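Local coordinates for protein putative aspartate aminotransferase (Thermus thermophilus, PDB 1IUG) that probably works as a pyridoxal-phosphate-dependent aminotransferase of class V, moving amino groups from amino acids such as aspartate to keto acids, at residues H27-L37 against Q222-I233; N261-E269 against P277-F287. One frame throughout, in Å; residues are numbered along the deposited sequence.

Contact 1. Residues H27-L37 against Q222-I233; sequences HRTEAAREVFL and QKEGESAWTPAI. With PO4 (phosphate ion), chain D.
Arg33, in the first turns of the helix that starts at Glu30, comes within 4.6 Å of Gly225, CA to CA, where the 222-233 loop leaves its own helix through a Schellman motif. At the positive phi of Gly225 a CB would be jammed against the preceding carbonyl O and sit tight against Arg33 O and Leu37 CG; Leu37 CG lies 3.6 Å from Gly225 CA. The charged grip is on Glu226: its OE1 sits 3.0 Å from Arg33 NE and 3.2 Å from Arg28 NE, well out of both guanidinium planes, making these salt bridges of charge rather than of aimed N-H groups. The carboxylate lies over the Arg33 face through OE2. Arg28 NH2 also donates to a water that in turn donates to Ser227 OG. The His27 ring is sandwiched, with Thr230 CG2 4.0 Å from its centroid over one face and Arg28 CG over the other. His27 NE2 makes a weak 3.5 Å hydrogen bond to O4 of a phosphate ion, probably from the crystallisation liquor and also held by Arg89 of the second subunit, while Thr230 OG1 is hydrogen-bonded to that subunit's pyridoxal-lysine side chain. With CG anti to the backbone N (chi1 -157°), Phe36 reaches inward, and its CE1 meets Pro231 CB at 4.0 Å. Phe36 also packs helix 30-47 against Ile55 of strand 52-57 and Val236 of helix 233-246.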
loop_
_atom_site.group_PDB
_atom_site.type_symbol
_atom_site.label_atom_id
_atom_site.label_comp_id
_atom_site.label_asym_id
_atom_site.label_seq_id
_atom_site.Cartn_x
_atom_site.Cartn_y
_atom_site.Cartn_z
ATOM N N HIS A 27 -3.217 9.996 -11.605
ATOM C CA HIS A 27 -3.691 10.570 -10.346
ATOM C C HIS A 27 -3.741 12.099 -10.242
ATOM O O HIS A 27 -4.332 12.632 -9.300
ATOM C CB HIS A 27 -2.886 9.997 -9.180
ATOM C CG HIS A 27 -1.425 10.318 -9.238
ATOM N ND1 HIS A 27 -0.642 10.029 -10.334
ATOM C CD2 HIS A 27 -0.605 10.902 -8.332
ATOM C CE1 HIS A 27 0.599 10.420 -10.101
ATOM N NE2 HIS A 27 0.647 10.952 -8.893
ATOM N N ARG A 28 -3.120 12.800 -11.190
ATOM C CA ARG A 28 -3.116 14.264 -11.182
ATOM C C ARG A 28 -4.114 14.888 -12.162
ATOM O O ARG A 28 -4.232 16.113 -12.242
ATOM C CB ARG A 28 -1.708 14.812 -11.444
ATOM C CG ARG A 28 -0.711 14.549 -10.323
ATOM C CD ARG A 28 -1.160 15.183 -9.015
ATOM N NE ARG A 28 -1.107 14.240 -7.898
ATOM C CZ ARG A 28 -0.183 14.253 -6.942
ATOM N NH1 ARG A 28 0.779 15.167 -6.956
ATOM N NH2 ARG A 28 -0.218 13.349 -5.969
ATOM N N THR A 29 -4.818 14.053 -12.919
ATOM C CA THR A 29 -5.805 14.558 -13.864
ATOM C C THR A 29 -7.032 14.998 -13.059
ATOM O O THR A 29 -7.250 14.511 -11.948
ATOM C CB THR A 29 -6.189 13.482 -14.911
ATOM O OG1 THR A 29 -6.946 14.087 -15.967
ATOM C CG2 THR A 29 -7.011 12.372 -14.280
ATOM N N GLU A 30 -7.810 15.934 -13.598
ATOM C CA GLU A 30 -8.997 16.431 -12.903
ATOM C C GLU A 30 -10.017 15.329 -12.602
ATOM O O GLU A 30 -10.731 15.392 -11.599
ATOM C CB GLU A 30 -9.655 17.561 -13.700
ATOM C CG GLU A 30 -10.746 18.307 -12.935
ATOM C CD GLU A 30 -10.257 18.867 -11.597
ATOM O OE1 GLU A 30 -9.208 19.550 -11.571
ATOM O OE2 GLU A 30 -10.926 18.626 -10.569
ATOM N N ALA A 31 -10.060 14.314 -13.461
ATOM C CA ALA A 31 -10.972 13.188 -13.291
ATOM C C ALA A 31 -10.614 12.399 -12.034
ATOM O O ALA A 31 -11.498 11.978 -11.281
ATOM C CB ALA A 31 -10.916 12.281 -14.508
ATOM N N ALA A 32 -9.312 12.214 -11.816
ATOM C CA ALA A 32 -8.807 11.478 -10.660
ATOM C C ALA A 32 -9.063 12.236 -9.365
ATOM O O ALA A 32 -9.471 11.638 -8.369
ATOM C CB ALA A 32 -7.316 11.192 -10.821
ATOM N N ARG A 33 -8.819 13.548 -9.395
ATOM C CA ARG A 33 -9.024 14.430 -8.241
ATOM C C ARG A 33 -10.449 14.271 -7.731
ATOM O O ARG A 33 -10.674 14.042 -6.543
ATOM C CB ARG A 33 -8.876 15.900 -8.643
ATOM C CG ARG A 33 -7.597 16.306 -9.329
ATOM C CD ARG A 33 -6.358 16.084 -8.491
ATOM N NE ARG A 33 -5.171 16.622 -9.160
ATOM C CZ ARG A 33 -5.051 17.869 -9.619
ATOM N NH1 ARG A 33 -6.045 18.743 -9.494
ATOM N NH2 ARG A 33 -3.919 18.251 -10.197
ATOM N N GLU A 34 -11.402 14.434 -8.646
ATOM C CA GLU A 34 -12.820 14.344 -8.320
ATOM C C GLU A 34 -13.225 12.999 -7.751
ATOM O O GLU A 34 -13.990 12.949 -6.794
ATOM C CB GLU A 34 -13.678 14.728 -9.529
ATOM C CG GLU A 34 -13.589 16.219 -9.846
ATOM C CD GLU A 34 -14.370 16.640 -11.081
ATOM O OE1 GLU A 34 -14.010 17.686 -11.669
ATOM O OE2 GLU A 34 -15.340 15.945 -11.459
ATOM N N VAL A 35 -12.689 11.917 -8.312
ATOM C CA VAL A 35 -12.994 10.577 -7.810
ATOM C C VAL A 35 -12.425 10.442 -6.399
ATOM O O VAL A 35 -13.092 9.937 -5.500
ATOM C CB VAL A 35 -12.399 9.465 -8.709
ATOM C CG1 VAL A 35 -12.606 8.104 -8.068
ATOM C CG2 VAL A 35 -13.067 9.483 -10.066
ATOM N N PHE A 36 -11.205 10.938 -6.210
ATOM C CA PHE A 36 -10.544 10.883 -4.910
ATOM C C PHE A 36 -11.358 11.673 -3.887
ATOM O O PHE A 36 -11.651 11.172 -2.805
ATOM C CB PHE A 36 -9.123 11.440 -5.009
ATOM C CG PHE A 36 -8.207 10.946 -3.935
ATOM C CD1 PHE A 36 -7.583 9.704 -4.057
ATOM C CD2 PHE A 36 -7.965 11.712 -2.796
ATOM C CE1 PHE A 36 -6.729 9.231 -3.061
ATOM C CE2 PHE A 36 -7.114 11.250 -1.796
ATOM C CZ PHE A 36 -6.492 10.004 -1.928
ATOM N N LEU A 37 -11.729 12.900 -4.243
ATOM C CA LEU A 37 -12.541 13.748 -3.369
ATOM C C LEU A 37 -13.895 13.096 -3.102
ATOM O O LEU A 37 -14.440 13.205 -2.004
ATOM C CB LEU A 37 -12.757 15.125 -4.000
ATOM C CG LEU A 37 -11.647 16.146 -3.770
ATOM C CD1 LEU A 37 -11.910 17.391 -4.602
ATOM C CD2 LEU A 37 -11.566 16.492 -2.290
ATOM N N GLN A 222 -4.677 15.729 0.533
ATOM C CA GLN A 222 -5.987 15.109 0.335
ATOM C C GLN A 222 -7.163 16.069 0.421
ATOM O O GLN A 222 -8.227 15.805 -0.136
ATOM C CB GLN A 222 -6.158 13.892 1.246
ATOM C CG GLN A 222 -5.130 12.812 0.922
ATOM C CD GLN A 222 -5.440 11.458 1.529
ATOM O OE1 GLN A 222 -6.592 11.138 1.823
ATOM N NE2 GLN A 222 -4.405 10.641 1.691
ATOM N N LYS A 223 -6.939 17.206 1.070
ATOM C CA LYS A 223 -7.946 18.256 1.190
ATOM C C LYS A 223 -8.307 18.725 -0.225
ATOM O O LYS A 223 -9.463 19.037 -0.516
ATOM C CB LYS A 223 -7.354 19.450 1.948
ATOM C CG LYS A 223 -7.734 19.587 3.411
ATOM C CD LYS A 223 -9.236 19.737 3.584
ATOM C CE LYS A 223 -9.628 19.903 5.049
ATOM N NZ LYS A 223 -8.457 19.891 5.978
ATOM N N GLU A 224 -7.303 18.755 -1.100
ATOM C CA GLU A 224 -7.478 19.200 -2.478
ATOM C C GLU A 224 -7.693 18.067 -3.487
ATOM O O GLU A 224 -7.679 18.297 -4.694
ATOM C CB GLU A 224 -6.276 20.055 -2.901
ATOM C CG GLU A 224 -6.584 21.054 -4.020
ATOM C CD GLU A 224 -5.348 21.790 -4.525
ATOM O OE1 GLU A 224 -4.675 22.466 -3.713
ATOM O OE2 GLU A 224 -5.059 21.693 -5.740
ATOM N N GLY A 225 -7.892 16.846 -3.000
ATOM C CA GLY A 225 -8.114 15.729 -3.901
ATOM C C GLY A 225 -6.840 15.074 -4.398
ATOM O O GLY A 225 -6.865 14.314 -5.368
ATOM N N GLU A 226 -5.723 15.386 -3.745
ATOM C CA GLU A 226 -4.429 14.813 -4.103
ATOM C C GLU A 226 -4.036 13.876 -2.971
ATOM O O GLU A 226 -4.833 13.583 -2.083
ATOM C CB GLU A 226 -3.350 15.899 -4.193
ATOM C CG GLU A 226 -3.802 17.249 -4.718
ATOM C CD GLU A 226 -3.698 17.379 -6.222
ATOM O OE1 GLU A 226 -3.165 16.457 -6.881
ATOM O OE2 GLU A 226 -4.146 18.422 -6.746
ATOM N N SER A 227 -2.790 13.427 -3.007
ATOM C CA SER A 227 -2.229 12.559 -1.979
ATOM C C SER A 227 -0.735 12.862 -1.975
ATOM O O SER A 227 -0.213 13.440 -2.934
ATOM C CB SER A 227 -2.510 11.076 -2.267
ATOM O OG SER A 227 -2.006 10.679 -3.529
ATOM N N ALA A 228 -0.065 12.539 -0.874
ATOM C CA ALA A 228 1.364 12.805 -0.756
ATOM C C ALA A 228 2.156 12.108 -1.858
ATOM O O ALA A 228 2.998 12.727 -2.504
ATOM C CB ALA A 228 1.868 12.381 0.612
ATOM N N TRP A 229 1.859 10.831 -2.089
ATOM C CA TRP A 229 2.550 10.037 -3.109
ATOM C C TRP A 229 1.510 9.495 -4.088
ATOM O O TRP A 229 0.345 9.888 -4.031
ATOM C CB TRP A 229 3.303 8.871 -2.448
ATOM C CG TRP A 229 3.650 9.119 -1.004
ATOM C CD1 TRP A 229 3.095 8.511 0.090
ATOM C CD2 TRP A 229 4.586 10.080 -0.497
ATOM N NE1 TRP A 229 3.623 9.039 1.243
ATOM C CE2 TRP A 229 4.539 10.003 0.913
ATOM C CE3 TRP A 229 5.459 10.999 -1.100
ATOM C CZ2 TRP A 229 5.334 10.813 1.734
ATOM C CZ3 TRP A 229 6.250 11.805 -0.282
ATOM C CH2 TRP A 229 6.180 11.704 1.120
ATOM N N THR A 230 1.915 8.605 -4.989
ATOM C CA THR A 230 0.966 8.039 -5.938
ATOM C C THR A 230 0.036 7.100 -5.183
ATOM O O THR A 230 0.487 6.204 -4.467
ATOM C CB THR A 230 1.663 7.261 -7.061
ATOM O OG1 THR A 230 2.664 8.090 -7.660
ATOM C CG2 THR A 230 0.655 6.857 -8.135
ATOM N N PRO A 231 -1.279 7.344 -5.272
ATOM C CA PRO A 231 -2.245 6.491 -4.576
ATOM C C PRO A 231 -2.688 5.334 -5.467
ATOM O O PRO A 231 -2.562 5.406 -6.694
ATOM C CB PRO A 231 -3.402 7.449 -4.335
ATOM C CG PRO A 231 -3.436 8.218 -5.637
ATOM C CD PRO A 231 -1.952 8.487 -5.922
ATOM N N ALA A 232 -3.192 4.268 -4.853
ATOM C CA ALA A 232 -3.698 3.129 -5.618
ATOM C C ALA A 232 -5.076 3.584 -6.121
ATOM O O ALA A 232 -6.120 3.139 -5.635
ATOM C CB ALA A 232 -3.817 1.899 -4.721
ATOM N N ILE A 233 -5.047 4.502 -7.087
ATOM C CA ILE A 233 -6.234 5.111 -7.681
ATOM C C ILE A 233 -7.280 4.132 -8.216
ATOM O O ILE A 233 -8.477 4.422 -8.179
ATOM C CB ILE A 233 -5.819 6.140 -8.778
ATOM C CG1 ILE A 233 -7.016 6.994 -9.207
ATOM C CG2 ILE A 233 -5.181 5.433 -9.966
ATOM C CD1 ILE A 233 -7.541 7.904 -8.107
HETATM P P PO4 D . 4.923 11.383 -6.402
HETATM O O1 PO4 D . 5.656 11.947 -7.630
HETATM O O2 PO4 D . 5.466 10.002 -6.021
HETATM O O3 PO4 D . 5.021 12.336 -5.216
HETATM O O4 PO4 D . 3.415 11.219 -6.815
HETATM O O HOH W 1 -2.921 11.878 -5.972
#

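Contact 2. Residues N261-E269 against P277-F287; sequences NALLYGVGE and PKRFSPAVAAF
Tyr265 lays its ring across Ala285, where helix 261-269 runs at 20° to strand 285-287 with their axes 8.6 Å apart. This is the tight side. Ala285 CB stands 3.9 Å from the Tyr265 centroid in a CH-pi contact, and the tyrosine edge turns toward the Phe287 face in an offset edge-to-face pair. Phe287 CE2 lies 3.9 Å from Gly268 CA, a spot where any CB would clash. Asn261, its CG anti to the backbone N (chi1 -159°), sends ND2 to Val284 O at 3.2 Å, approaching from above the carbonyl plane. On the solvent side exposed Phe280 puts its edge to the other Tyr265 face, T-shaped with planes at 79°, but beyond it the contact thins to Glu269, which makes no close approach. At the ring's end the Tyr265 hydroxyl accepts from Ala286 N at 3.0 Å and is 2.6 Å from a water that also lies 2.7 Å from Val284 O. A phenylalanine here removes that hydroxyl, and Ala286 N and the water would probably each lose a partner. The chemistry is thus an aromatic cluster pinned by one phenol oxygen to the strand backbone, where Ala286 packs on Arg322, the predicted substrate-binding arginine.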
loop_
_atom_site.group_PDB
_atom_site.type_symbol
_atom_site.label_atom_id
_atom_site.label_comp_id
_atom_site.label_asym_id
_atom_site.label_seq_id
_atom_site.Cartn_x
_atom_site.Cartn_y
_atom_site.Cartn_z
ATOM N N ASN A 261 -24.886 -13.501 9.481
ATOM C CA ASN A 261 -23.975 -14.015 10.492
ATOM C C ASN A 261 -24.731 -14.824 11.540
ATOM O O ASN A 261 -24.249 -15.865 11.995
ATOM C CB ASN A 261 -23.209 -12.872 11.160
ATOM C CG ASN A 261 -21.929 -13.342 11.815
ATOM O OD1 ASN A 261 -21.074 -13.942 11.163
ATOM N ND2 ASN A 261 -21.787 -13.074 13.108
ATOM N N ALA A 262 -25.919 -14.343 11.909
ATOM C CA ALA A 262 -26.761 -15.022 12.890
ATOM C C ALA A 262 -27.198 -16.370 12.316
ATOM O O ALA A 262 -27.424 -17.331 13.054
ATOM C CB ALA A 262 -27.973 -14.170 13.221
ATOM N N LEU A 263 -27.307 -16.422 10.991
ATOM C CA LEU A 263 -27.690 -17.639 10.284
ATOM C C LEU A 263 -26.612 -18.704 10.495
ATOM O O LEU A 263 -26.924 -19.878 10.702
ATOM C CB LEU A 263 -27.857 -17.344 8.790
ATOM C CG LEU A 263 -28.293 -18.497 7.884
ATOM C CD1 LEU A 263 -29.711 -18.935 8.242
ATOM C CD2 LEU A 263 -28.219 -18.061 6.431
ATOM N N LEU A 264 -25.347 -18.284 10.460
ATOM C CA LEU A 264 -24.218 -19.195 10.653
ATOM C C LEU A 264 -24.148 -19.717 12.087
ATOM O O LEU A 264 -23.883 -20.900 12.307
ATOM C CB LEU A 264 -22.902 -18.513 10.280
ATOM C CG LEU A 264 -22.747 -18.077 8.821
ATOM C CD1 LEU A 264 -21.411 -17.375 8.638
ATOM C CD2 LEU A 264 -22.863 -19.277 7.900
ATOM N N TYR A 265 -24.370 -18.834 13.057
ATOM C CA TYR A 265 -24.357 -19.231 14.462
ATOM C C TYR A 265 -25.526 -20.158 14.764
ATOM O O TYR A 265 -25.402 -21.072 15.576
ATOM C CB TYR A 265 -24.403 -18.011 15.385
ATOM C CG TYR A 265 -23.038 -17.435 15.702
ATOM C CD1 TYR A 265 -22.711 -16.128 15.345
ATOM C CD2 TYR A 265 -22.077 -18.195 16.376
ATOM C CE1 TYR A 265 -21.470 -15.589 15.649
ATOM C CE2 TYR A 265 -20.827 -17.666 16.686
ATOM C CZ TYR A 265 -20.531 -16.362 16.319
ATOM O OH TYR A 265 -19.296 -15.828 16.612
ATOM N N GLY A 266 -26.651 -19.932 14.085
ATOM C CA GLY A 266 -27.822 -20.769 14.287
ATOM C C GLY A 266 -27.543 -22.209 13.891
ATOM O O GLY A 266 -27.857 -23.137 14.633
ATOM N N VAL A 267 -26.921 -22.389 12.729
ATOM C CA VAL A 267 -26.583 -23.716 12.216
ATOM C C VAL A 267 -25.564 -24.430 13.104
ATOM O O VAL A 267 -25.708 -25.620 13.389
ATOM C CB VAL A 267 -26.030 -23.628 10.776
ATOM C CG1 VAL A 267 -25.556 -24.992 10.299
ATOM C CG2 VAL A 267 -27.098 -23.082 9.842
ATOM N N GLY A 268 -24.536 -23.700 13.531
ATOM C CA GLY A 268 -23.508 -24.281 14.378
ATOM C C GLY A 268 -24.022 -24.708 15.742
ATOM O O GLY A 268 -23.685 -25.790 16.226
ATOM N N GLU A 269 -24.846 -23.862 16.357
ATOM C CA GLU A 269 -25.408 -24.148 17.671
ATOM C C GLU A 269 -26.342 -25.356 17.674
ATOM O O GLU A 269 -26.309 -26.157 18.606
ATOM C CB GLU A 269 -26.115 -22.916 18.230
ATOM C CG GLU A 269 -25.157 -21.782 18.569
ATOM C CD GLU A 269 -25.860 -20.530 19.064
ATOM O OE1 GLU A 269 -26.966 -20.215 18.567
ATOM O OE2 GLU A 269 -25.298 -19.854 19.951
ATOM N N PRO A 277 -17.151 -15.963 21.322
ATOM C CA PRO A 277 -17.411 -14.700 22.025
ATOM C C PRO A 277 -18.719 -14.630 22.822
ATOM O O PRO A 277 -19.605 -15.467 22.660
ATOM C CB PRO A 277 -17.423 -13.696 20.882
ATOM C CG PRO A 277 -18.136 -14.466 19.810
ATOM C CD PRO A 277 -17.505 -15.845 19.891
ATOM N N LYS A 278 -18.810 -13.626 23.695
ATOM C CA LYS A 278 -20.002 -13.378 24.513
ATOM C C LYS A 278 -20.817 -12.329 23.757
ATOM O O LYS A 278 -22.043 -12.387 23.709
ATOM C CB LYS A 278 -19.621 -12.805 25.886
ATOM C CG LYS A 278 -18.630 -13.629 26.698
ATOM C CD LYS A 278 -19.161 -15.031 26.997
ATOM C CE LYS A 278 -18.173 -15.864 27.821
ATOM N NZ LYS A 278 -16.909 -15.139 28.162
ATOM N N ARG A 279 -20.103 -11.344 23.219
ATOM C CA ARG A 279 -20.672 -10.256 22.433
ATOM C C ARG A 279 -20.381 -10.605 20.983
ATOM O O ARG A 279 -19.223 -10.784 20.600
ATOM C CB ARG A 279 -19.982 -8.944 22.793
ATOM C CG ARG A 279 -20.609 -8.171 23.939
ATOM C CD ARG A 279 -22.039 -7.777 23.629
ATOM N NE ARG A 279 -22.345 -6.437 24.130
ATOM C CZ ARG A 279 -21.933 -5.307 23.560
ATOM N NH1 ARG A 279 -21.187 -5.336 22.460
ATOM N NH2 ARG A 279 -22.291 -4.140 24.078
ATOM N N PHE A 280 -21.425 -10.669 20.171
ATOM C CA PHE A 280 -21.264 -11.053 18.779
ATOM C C PHE A 280 -21.113 -9.942 17.753
ATOM O O PHE A 280 -21.936 -9.030 17.673
ATOM C CB PHE A 280 -22.403 -11.992 18.370
ATOM C CG PHE A 280 -22.557 -13.178 19.276
ATOM C CD1 PHE A 280 -23.245 -13.062 20.483
ATOM C CD2 PHE A 280 -21.989 -14.400 18.943
ATOM C CE1 PHE A 280 -23.360 -14.150 21.347
ATOM C CE2 PHE A 280 -22.098 -15.495 19.795
ATOM C CZ PHE A 280 -22.783 -15.370 21.001
ATOM N N SER A 281 -20.032 -10.028 16.986
ATOM C CA SER A 281 -19.755 -9.089 15.909
ATOM C C SER A 281 -20.359 -9.711 14.654
ATOM O O SER A 281 -20.256 -10.920 14.447
ATOM C CB SER A 281 -18.249 -8.930 15.714
ATOM O OG SER A 281 -17.972 -8.202 14.531
ATOM N N PRO A 282 -21.007 -8.898 13.806
ATOM C CA PRO A 282 -21.620 -9.406 12.574
ATOM C C PRO A 282 -20.590 -9.751 11.488
ATOM O O PRO A 282 -20.952 -10.253 10.428
ATOM C CB PRO A 282 -22.500 -8.235 12.115
ATOM C CG PRO A 282 -22.620 -7.338 13.338
ATOM C CD PRO A 282 -21.279 -7.461 13.973
ATOM N N ALA A 283 -19.315 -9.485 11.758
ATOM C CA ALA A 283 -18.245 -9.726 10.789
ATOM C C ALA A 283 -17.796 -11.170 10.609
ATOM O O ALA A 283 -17.282 -11.530 9.549
ATOM C CB ALA A 283 -17.036 -8.860 11.129
ATOM N N VAL A 284 -17.983 -11.996 11.632
ATOM C CA VAL A 284 -17.536 -13.383 11.557
ATOM C C VAL A 284 -18.203 -14.249 12.621
ATOM O O VAL A 284 -18.674 -13.739 13.639
ATOM C CB VAL A 284 -15.981 -13.440 11.730
ATOM C CG1 VAL A 284 -15.575 -12.814 13.054
ATOM C CG2 VAL A 284 -15.454 -14.866 11.621
ATOM N N ALA A 285 -18.309 -15.546 12.339
ATOM C CA ALA A 285 -18.882 -16.515 13.273
ATOM C C ALA A 285 -17.749 -17.446 13.702
ATOM O O ALA A 285 -17.176 -18.168 12.878
ATOM C CB ALA A 285 -20.005 -17.308 12.609
ATOM N N ALA A 286 -17.394 -17.389 14.984
ATOM C CA ALA A 286 -16.315 -18.212 15.519
ATOM C C ALA A 286 -16.848 -19.359 16.371
ATOM O O ALA A 286 -17.702 -19.156 17.235
ATOM C CB ALA A 286 -15.351 -17.351 16.325
ATOM N N PHE A 287 -16.327 -20.560 16.124
ATOM C CA PHE A 287 -16.753 -21.752 16.852
ATOM C C PHE A 287 -15.603 -22.547 17.447
ATOM O O PHE A 287 -14.515 -22.615 16.872
ATOM C CB PHE A 287 -17.522 -22.704 15.929
ATOM C CG PHE A 287 -18.786 -22.130 15.364
ATOM C CD1 PHE A 287 -18.841 -21.723 14.035
ATOM C CD2 PHE A 287 -19.924 -22.016 16.151
ATOM C CE1 PHE A 287 -20.018 -21.210 13.496
ATOM C CE2 PHE A 287 -21.106 -21.507 15.624
ATOM C CZ PHE A 287 -21.154 -21.100 14.291
HETATM O O HOH W 2 -19.203 -13.250 16.272
#

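Running from the N terminus, the chain first sets down 27-37 and then spends 184 residues before 222-233 returns to it. That long loop holds all seven strands of the large central sheet, and contact 1 closes it by tying the start of helix 30-47 to the loop between helices 215-222 and 233-246, on the side facing the second subunit. Only after it has closed does contact 2 open, and its short loop spans just seven residues, joining helix 250-270 to strand 285-288 of the smaller sheet. The two are in series, neither nesting nor crossing. The centres of contacts 1 and 2 are about 39 Å apart, on opposite sides of the chain's centre. The nearest atoms of contacts 1 and 2 are about 23 Å apart.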